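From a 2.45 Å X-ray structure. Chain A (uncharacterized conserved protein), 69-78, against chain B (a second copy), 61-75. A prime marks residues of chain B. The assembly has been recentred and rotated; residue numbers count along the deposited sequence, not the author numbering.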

ATOM      1  N   PHE A  69      -4.943   0.515   5.738  1.00 45.20           N
ATOM      2  CA  PHE A  69      -4.170   1.224   4.711  1.00 44.50           C
ATOM      3  C   PHE A  69      -4.960   2.391   4.107  1.00 46.04           C
ATOM      4  O   PHE A  69      -4.412   3.486   3.952  1.00 46.95           O
ATOM      5  N   ALA A  70      -6.253   2.194   3.818  1.00 45.90           N
ATOM      6  CA  ALA A  70      -7.108   3.280   3.339  1.00 44.18           C
ATOM      7  C   ALA A  70      -7.076   4.471   4.298  1.00 44.82           C
ATOM      8  O   ALA A  70      -6.975   5.635   3.863  1.00 44.64           O
ATOM      9  N   ALA A  71      -7.125   4.193   5.598  1.00 44.58           N
ATOM     10  CA  ALA A  71      -7.072   5.274   6.600  1.00 45.23           C
ATOM     11  C   ALA A  71      -5.681   5.923   6.591  1.00 46.08           C
ATOM     12  O   ALA A  71      -5.556   7.143   6.622  1.00 45.45           O
ATOM     13  N   ALA A  72      -4.641   5.094   6.519  1.00 47.14           N
ATOM     14  CA  ALA A  72      -3.266   5.604   6.453  1.00 48.66           C
ATOM     15  C   ALA A  72      -3.080   6.597   5.296  1.00 49.17           C
ATOM     16  O   ALA A  72      -2.634   7.715   5.514  1.00 47.41           O
ATOM     17  N   PHE A  73      -3.439   6.156   4.092  1.00 50.56           N
ATOM     18  CA  PHE A  73      -3.311   6.931   2.867  1.00 52.93           C
ATOM     19  C   PHE A  73      -4.274   8.107   2.788  1.00 55.27           C
ATOM     20  O   PHE A  73      -3.884   9.160   2.297  1.00 56.46           O
ATOM     21  N   LYS A  74      -5.523   7.934   3.249  1.00 58.40           N
ATOM     22  CA  LYS A  74      -6.505   9.041   3.245  1.00 60.31           C
ATOM     23  C   LYS A  74      -6.050  10.254   4.048  1.00 62.19           C
ATOM     24  O   LYS A  74      -6.338  11.366   3.632  1.00 62.93           O
ATOM     25  N   ASN A  75      -5.333  10.068   5.166  1.00 64.26           N
ATOM     26  CA  ASN A  75      -4.927  11.224   6.030  1.00 66.42           C
ATOM     27  C   ASN A  75      -3.702  11.088   6.976  1.00 66.69           C
ATOM     28  O   ASN A  75      -2.601  11.638   6.700  1.00 67.51           O
ATOM     29  N   ASN A  76      -3.939  10.408   8.108  1.00 65.22           N
ATOM     30  CA  ASN A  76      -2.904  10.099   9.098  1.00 63.04           C
ATOM     31  C   ASN A  76      -2.151   8.799   8.776  1.00 60.98           C
ATOM     32  O   ASN A  76      -2.677   7.680   8.915  1.00 59.49           O
ATOM     33  N   ALA A  77      -0.916   8.977   8.320  1.00 58.18           N
ATOM     34  CA  ALA A  77       0.015   7.882   8.218  1.00 56.42           C
ATOM     35  C   ALA A  77      -0.070   7.019   9.484  1.00 55.36           C
ATOM     36  O   ALA A  77       0.053   5.798   9.415  1.00 55.56           O
ATOM     37  N   THR A  78      -0.328   7.653  10.625  1.00 53.71           N
ATOM     38  CA  THR A  78      -0.231   6.988  11.917  1.00 52.88           C
ATOM     39  C   THR A  78      -1.211   5.849  12.143  1.00 51.03           C
ATOM     40  O   THR A  78      -1.050   5.078  13.081  1.00 51.33           O
TER
ATOM     41  N   TYR B  61       6.971   5.082  -3.741  1.00 38.01           N
ATOM     42  CA  TYR B  61       6.085   5.059  -4.905  1.00 40.08           C
ATOM     43  C   TYR B  61       4.582   5.190  -4.553  1.00 40.02           C
ATOM     44  O   TYR B  61       3.805   5.811  -5.307  1.00 40.43           O
HETATM   45  N   MSE B  62       4.172   4.570  -3.451  1.00 38.69           N
HETATM   46  CA  MSE B  62       2.774   4.525  -3.119  1.00 38.41           C
HETATM   47  C   MSE B  62       2.439   5.827  -2.434  1.00 40.69           C
HETATM   48  O   MSE B  62       1.377   6.418  -2.704  1.00 41.70           O
ATOM     49  N   ALA B  63       3.329   6.276  -1.535  1.00 40.04           N
ATOM     50  CA  ALA B  63       3.066   7.475  -0.726  1.00 38.54           C
ATOM     51  C   ALA B  63       2.984   8.703  -1.639  1.00 38.38           C
ATOM     52  O   ALA B  63       2.202   9.621  -1.432  1.00 36.58           O
ATOM     53  N   LYS B  64       3.846   8.689  -2.641  1.00 38.68           N
ATOM     54  CA  LYS B  64       3.914   9.678  -3.692  1.00 39.03           C
ATOM     55  C   LYS B  64       2.593   9.715  -4.475  1.00 40.64           C
ATOM     56  O   LYS B  64       2.251  10.718  -5.143  1.00 40.77           O
ATOM     57  N   ASN B  65       1.874   8.588  -4.430  1.00 41.03           N
ATOM     58  CA  ASN B  65       0.647   8.435  -5.203  1.00 41.94           C
ATOM     59  C   ASN B  65      -0.542   8.235  -4.279  1.00 40.25           C
ATOM     60  O   ASN B  65      -1.474   7.504  -4.612  1.00 39.52           O
ATOM     61  N   ARG B  66      -0.500   8.892  -3.124  1.00 40.23           N
ATOM     62  CA  ARG B  66      -1.356   8.466  -2.023  1.00 41.87           C
ATOM     63  C   ARG B  66      -2.835   8.543  -2.298  1.00 41.57           C
ATOM     64  O   ARG B  66      -3.552   7.638  -1.880  1.00 42.28           O
ATOM     65  N   ALA B  67      -3.301   9.571  -3.012  1.00 38.80           N
ATOM     66  CA  ALA B  67      -4.752   9.688  -3.169  1.00 38.35           C
ATOM     67  C   ALA B  67      -5.307   8.615  -4.060  1.00 37.83           C
ATOM     68  O   ALA B  67      -6.438   8.140  -3.823  1.00 37.99           O
ATOM     69  N   VAL B  68      -4.546   8.243  -5.085  1.00 35.07           N
ATOM     70  CA  VAL B  68      -4.978   7.143  -5.921  1.00 35.79           C
ATOM     71  C   VAL B  68      -5.023   5.872  -5.076  1.00 35.70           C
ATOM     72  O   VAL B  68      -6.030   5.172  -5.090  1.00 35.17           O
ATOM     73  N   PHE B  69      -3.960   5.585  -4.309  1.00 35.25           N
ATOM     74  CA  PHE B  69      -3.981   4.377  -3.454  1.00 34.71           C
ATOM     75  C   PHE B  69      -5.098   4.407  -2.406  1.00 35.08           C
ATOM     76  O   PHE B  69      -5.767   3.380  -2.180  1.00 35.76           O
ATOM     77  N   ALA B  70      -5.292   5.568  -1.778  1.00 33.59           N
ATOM     78  CA  ALA B  70      -6.386   5.754  -0.825  1.00 33.88           C
ATOM     79  C   ALA B  70      -7.677   5.370  -1.467  1.00 33.55           C
ATOM     80  O   ALA B  70      -8.471   4.656  -0.870  1.00 35.94           O
ATOM     81  N   ALA B  71      -7.900   5.814  -2.693  1.00 33.93           N
ATOM     82  CA  ALA B  71      -9.186   5.518  -3.351  1.00 33.95           C
ATOM     83  C   ALA B  71      -9.304   4.007  -3.658  1.00 34.19           C
ATOM     84  O   ALA B  71     -10.381   3.422  -3.522  1.00 33.85           O
ATOM     85  N   ALA B  72      -8.188   3.398  -4.056  1.00 32.59           N
ATOM     86  CA  ALA B  72      -8.138   1.983  -4.317  1.00 32.94           C
ATOM     87  C   ALA B  72      -8.420   1.180  -3.063  1.00 33.55           C
ATOM     88  O   ALA B  72      -9.151   0.223  -3.117  1.00 32.28           O
ATOM     89  N   PHE B  73      -7.783   1.531  -1.954  1.00 36.32           N
ATOM     90  CA  PHE B  73      -7.931   0.765  -0.725  1.00 39.49           C
ATOM     91  C   PHE B  73      -9.319   0.914  -0.155  1.00 41.73           C
ATOM     92  O   PHE B  73      -9.876  -0.055   0.303  1.00 41.72           O
ATOM     93  N   LYS B  74      -9.849   2.139  -0.177  1.00 45.62           N
ATOM     94  CA  LYS B  74     -11.181   2.456   0.332  1.00 49.00           C
ATOM     95  C   LYS B  74     -12.153   1.520  -0.365  1.00 51.80           C
ATOM     96  O   LYS B  74     -12.425   0.415   0.119  1.00 52.91           O
ATOM     97  N   ASN B  75     -12.643   1.942  -1.523  1.00 54.05           N
ATOM     98  CA  ASN B  75     -13.768   1.266  -2.159  1.00 55.44           C
ATOM     99  C   ASN B  75     -13.417   0.239  -3.229  1.00 55.62           C
ATOM    100  O   ASN B  75     -13.919  -0.885  -3.189  1.00 56.46           O
TER

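Helix 69-74 of chain A and helix 66-74 of chain B run nearly antiparallel, at 153°, with axes 8.1 Å apart at closest approach. Ala70 and Phe73′ bring their CA atoms to 4.8 Å; Ala70 CB lies 3.6 Å from Phe73′ CB, and Ala70′ CB, whose CA-to-CB bond points toward chain A, lies 3.8 Å from Phe73 CB.

Phe73 (chi1 m, -79°) fills the hole formed by Arg66′, Phe69′, Ala70′ and Phe73′. Its CD1 is 3.6 Å from Phe69′ CB and its CZ 3.7 Å from Met62′ CB, the latter residue being selenomethionine. The Phe73 and Phe73′ rings meet obliquely, planes at 38° and CE2 to CE2 3.8 Å. Phe73′ (chi1 m, -82°) also receives Phe69 CB over one face, 3.7 Å from its centroid and 3° off the normal, a CH-pi contact. The Phe69 ring itself leads away, and its near-parallel pairing with Phe73′ is slid apart, centroids 5.7 Å distant.

The polar contacts centre on Arg66′, whose side chain (p, t, m for chi1 to chi3) reaches the C-terminal end of the chain A helix. There, Ala72 O and Phe73 O receive no backbone amide from within the stretch. Arg66′ NE donates to Phe73 O at 2.8 Å and NH2 to Ala72 O at 2.6 Å; both are weak, with N-H...O angles of 115° and 117°. Asn75 O, beyond the helix, accepts from Arg66′ NH2 at 3.1 Å and from NH1 at 3.5 Å, also weakly, at 147° and 134°. Three carbonyls thus share one guanidinium. By contrast, Phe69 O accepts from Phe73 N and Ala70 O from Lys74 N within the helix, each at 2.8 Å, and Ala71 O accepts from Asn75 N at 3.3 Å.

Where both side chains are exposed, Lys74 NZ and Lys74′ NZ approach to 3.5 Å; both are donors, so no hydrogen bond joins these like charges.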

ATOM      1  CB  PHE A  69      -3.596   0.260   3.671  1.00 44.23           C
ATOM      2  CG  PHE A  69      -2.381  -0.528   4.185  1.00 44.51           C
ATOM      3  CD1 PHE A  69      -2.543  -1.727   4.867  1.00 44.71           C
ATOM      4  CD2 PHE A  69      -1.089  -0.054   4.001  1.00 44.56           C
ATOM      5  CE1 PHE A  69      -1.440  -2.429   5.358  1.00 45.53           C
ATOM      6  CE2 PHE A  69       0.038  -0.765   4.482  1.00 44.60           C
ATOM      7  CZ  PHE A  69      -0.141  -1.951   5.152  1.00 44.86           C
ATOM      8  CB  ALA A  70      -8.522   2.800   3.152  1.00 44.40           C
ATOM      9  CB  ALA A  71      -7.421   4.750   7.995  1.00 44.18           C
ATOM     10  CB  ALA A  72      -2.243   4.450   6.351  1.00 47.51           C
ATOM     11  CB  PHE A  73      -3.503   6.034   1.635  1.00 51.88           C
ATOM     12  CG  PHE A  73      -2.294   5.225   1.278  1.00 52.38           C
ATOM     13  CD1 PHE A  73      -1.449   5.635   0.274  1.00 52.19           C
ATOM     14  CD2 PHE A  73      -2.001   4.039   1.939  1.00 53.71           C
ATOM     15  CE1 PHE A  73      -0.341   4.890  -0.071  1.00 52.40           C
ATOM     16  CE2 PHE A  73      -0.883   3.275   1.589  1.00 53.52           C
ATOM     17  CZ  PHE A  73      -0.055   3.713   0.592  1.00 52.77           C
ATOM     18  CB  LYS A  74      -7.934   8.628   3.651  1.00 60.14           C
ATOM     19  CG  LYS A  74      -9.023   9.575   3.059  1.00 60.75           C
ATOM     20  CD  LYS A  74     -10.514   9.300   3.499  1.00 61.55           C
ATOM     21  CE  LYS A  74     -11.405  10.594   3.443  1.00 61.67           C
ATOM     22  NZ  LYS A  74     -12.899  10.376   3.450  1.00 62.11           N
ATOM     23  CB  ASN A  75      -6.133  11.739   6.840  1.00 67.56           C
ATOM     24  CG  ASN A  75      -7.133  10.626   7.180  1.00 68.80           C
ATOM     25  OD1 ASN A  75      -8.352  10.815   7.046  1.00 68.98           O
ATOM     26  ND2 ASN A  75      -6.621   9.454   7.601  1.00 68.92           N
ATOM     27  CB  ASN A  76      -3.473  10.085  10.527  1.00 63.60           C
ATOM     28  CG  ASN A  76      -4.564   9.028  10.730  1.00 64.33           C
ATOM     29  OD1 ASN A  76      -5.165   8.957  11.798  1.00 64.17           O
ATOM     30  ND2 ASN A  76      -4.815   8.200   9.711  1.00 64.61           N
ATOM     31  CB  ALA A  77       1.433   8.419   8.014  1.00 55.77           C
ATOM     32  CB  THR A  78      -0.391   7.976  13.065  1.00 54.25           C
ATOM     33  OG1 THR A  78      -1.665   8.634  12.949  1.00 56.03           O
ATOM     34  CG2 THR A  78       0.735   9.000  13.049  1.00 54.50           C
TER
ATOM     35  CB  TYR B  61       6.295   3.796  -5.777  1.00 39.58           C
ATOM     36  CG  TYR B  61       5.277   3.776  -6.914  1.00 39.21           C
ATOM     37  CD1 TYR B  61       5.489   4.542  -8.080  1.00 38.78           C
ATOM     38  CD2 TYR B  61       4.064   3.063  -6.790  1.00 36.99           C
ATOM     39  CE1 TYR B  61       4.515   4.575  -9.097  1.00 38.54           C
ATOM     40  CE2 TYR B  61       3.105   3.072  -7.803  1.00 37.16           C
ATOM     41  CZ  TYR B  61       3.340   3.818  -8.943  1.00 38.80           C
ATOM     42  OH  TYR B  61       2.415   3.819  -9.950  1.00 41.18           O
HETATM   43  CB  MSE B  62       2.459   3.352  -2.165  1.00 38.90           C
HETATM   44  CG  MSE B  62       2.630   1.977  -2.820  1.00 38.59           C
HETATM   45 SE   MSE B  62       1.930   0.562  -1.674  0.60 39.73          SE
HETATM   46  CE  MSE B  62       3.602   0.091  -0.815  1.00 36.25           C
ATOM     47  CB  ALA B  63       4.174   7.668   0.326  1.00 38.49           C
ATOM     48  CB  LYS B  64       4.995   9.182  -4.615  1.00 37.01           C
ATOM     49  CG  LYS B  64       5.371  10.093  -5.600  1.00 37.98           C
ATOM     50  CD  LYS B  64       6.641   9.585  -6.245  1.00 37.24           C
ATOM     51  CE  LYS B  64       6.279   8.448  -7.112  1.00 38.09           C
ATOM     52  NZ  LYS B  64       7.207   8.558  -8.244  1.00 37.85           N
ATOM     53  CB  ASN B  65       0.800   7.244  -6.159  1.00 42.00           C
ATOM     54  CG  ASN B  65       1.620   7.581  -7.388  1.00 42.48           C
ATOM     55  OD1 ASN B  65       1.152   8.321  -8.258  1.00 41.28           O
ATOM     56  ND2 ASN B  65       2.844   7.038  -7.474  1.00 40.55           N
ATOM     57  CB  ARG B  66      -0.995   9.098  -0.665  1.00 44.03           C
ATOM     58  CG  ARG B  66      -1.288  10.562  -0.497  1.00 45.51           C
ATOM     59  CD  ARG B  66      -0.821  11.061   0.884  1.00 47.79           C
ATOM     60  NE  ARG B  66      -1.366  10.281   2.017  1.00 49.89           N
ATOM     61  CZ  ARG B  66      -1.370  10.670   3.305  1.00 50.28           C
ATOM     62  NH1 ARG B  66      -0.893  11.842   3.682  1.00 52.13           N
ATOM     63  NH2 ARG B  66      -1.861   9.887   4.243  1.00 50.42           N
ATOM     64  CB  ALA B  67      -5.189  11.061  -3.658  1.00 38.15           C
ATOM     65  CB  VAL B  68      -4.098   6.974  -7.180  1.00 37.37           C
ATOM     66  CG1 VAL B  68      -4.341   5.647  -7.849  1.00 37.65           C
ATOM     67  CG2 VAL B  68      -4.405   8.070  -8.167  1.00 38.99           C
ATOM     68  CB  PHE B  69      -2.624   4.074  -2.807  1.00 33.97           C
ATOM     69  CG  PHE B  69      -1.614   3.510  -3.774  1.00 35.58           C
ATOM     70  CD1 PHE B  69      -0.888   4.340  -4.608  1.00 34.64           C
ATOM     71  CD2 PHE B  69      -1.414   2.127  -3.869  1.00 36.33           C
ATOM     72  CE1 PHE B  69       0.034   3.817  -5.528  1.00 35.60           C
ATOM     73  CE2 PHE B  69      -0.488   1.590  -4.777  1.00 36.49           C
ATOM     74  CZ  PHE B  69       0.236   2.448  -5.614  1.00 37.01           C
ATOM     75  CB  ALA B  70      -6.486   7.205  -0.314  1.00 32.51           C
ATOM     76  CB  ALA B  71      -9.371   6.362  -4.616  1.00 32.35           C
ATOM     77  CB  ALA B  72      -6.751   1.581  -4.887  1.00 31.96           C
ATOM     78  CB  PHE B  73      -6.925   1.209   0.335  1.00 40.80           C
ATOM     79  CG  PHE B  73      -5.577   0.609   0.177  1.00 41.54           C
ATOM     80  CD1 PHE B  73      -5.392  -0.761   0.308  1.00 42.28           C
ATOM     81  CD2 PHE B  73      -4.467   1.415  -0.067  1.00 43.29           C
ATOM     82  CE1 PHE B  73      -4.117  -1.325   0.161  1.00 42.65           C
ATOM     83  CE2 PHE B  73      -3.165   0.847  -0.203  1.00 43.53           C
ATOM     84  CZ  PHE B  73      -3.016  -0.524  -0.103  1.00 42.51           C
ATOM     85  CB  LYS B  74     -11.571   3.948   0.107  1.00 49.10           C
ATOM     86  CG  LYS B  74     -12.423   4.610   1.239  1.00 49.84           C
ATOM     87  CD  LYS B  74     -13.030   6.014   0.870  1.00 50.56           C
ATOM     88  CE  LYS B  74     -13.543   6.806   2.120  1.00 50.98           C
ATOM     89  NZ  LYS B  74     -14.657   7.805   1.905  1.00 50.73           N
ATOM     90  CB  ASN B  75     -14.761   2.296  -2.704  1.00 56.92           C
ATOM     91  CG  ASN B  75     -14.128   3.669  -2.914  1.00 58.15           C
ATOM     92  OD1 ASN B  75     -12.980   3.787  -3.383  1.00 58.64           O
ATOM     93  ND2 ASN B  75     -14.881   4.721  -2.576  1.00 58.39           N
TER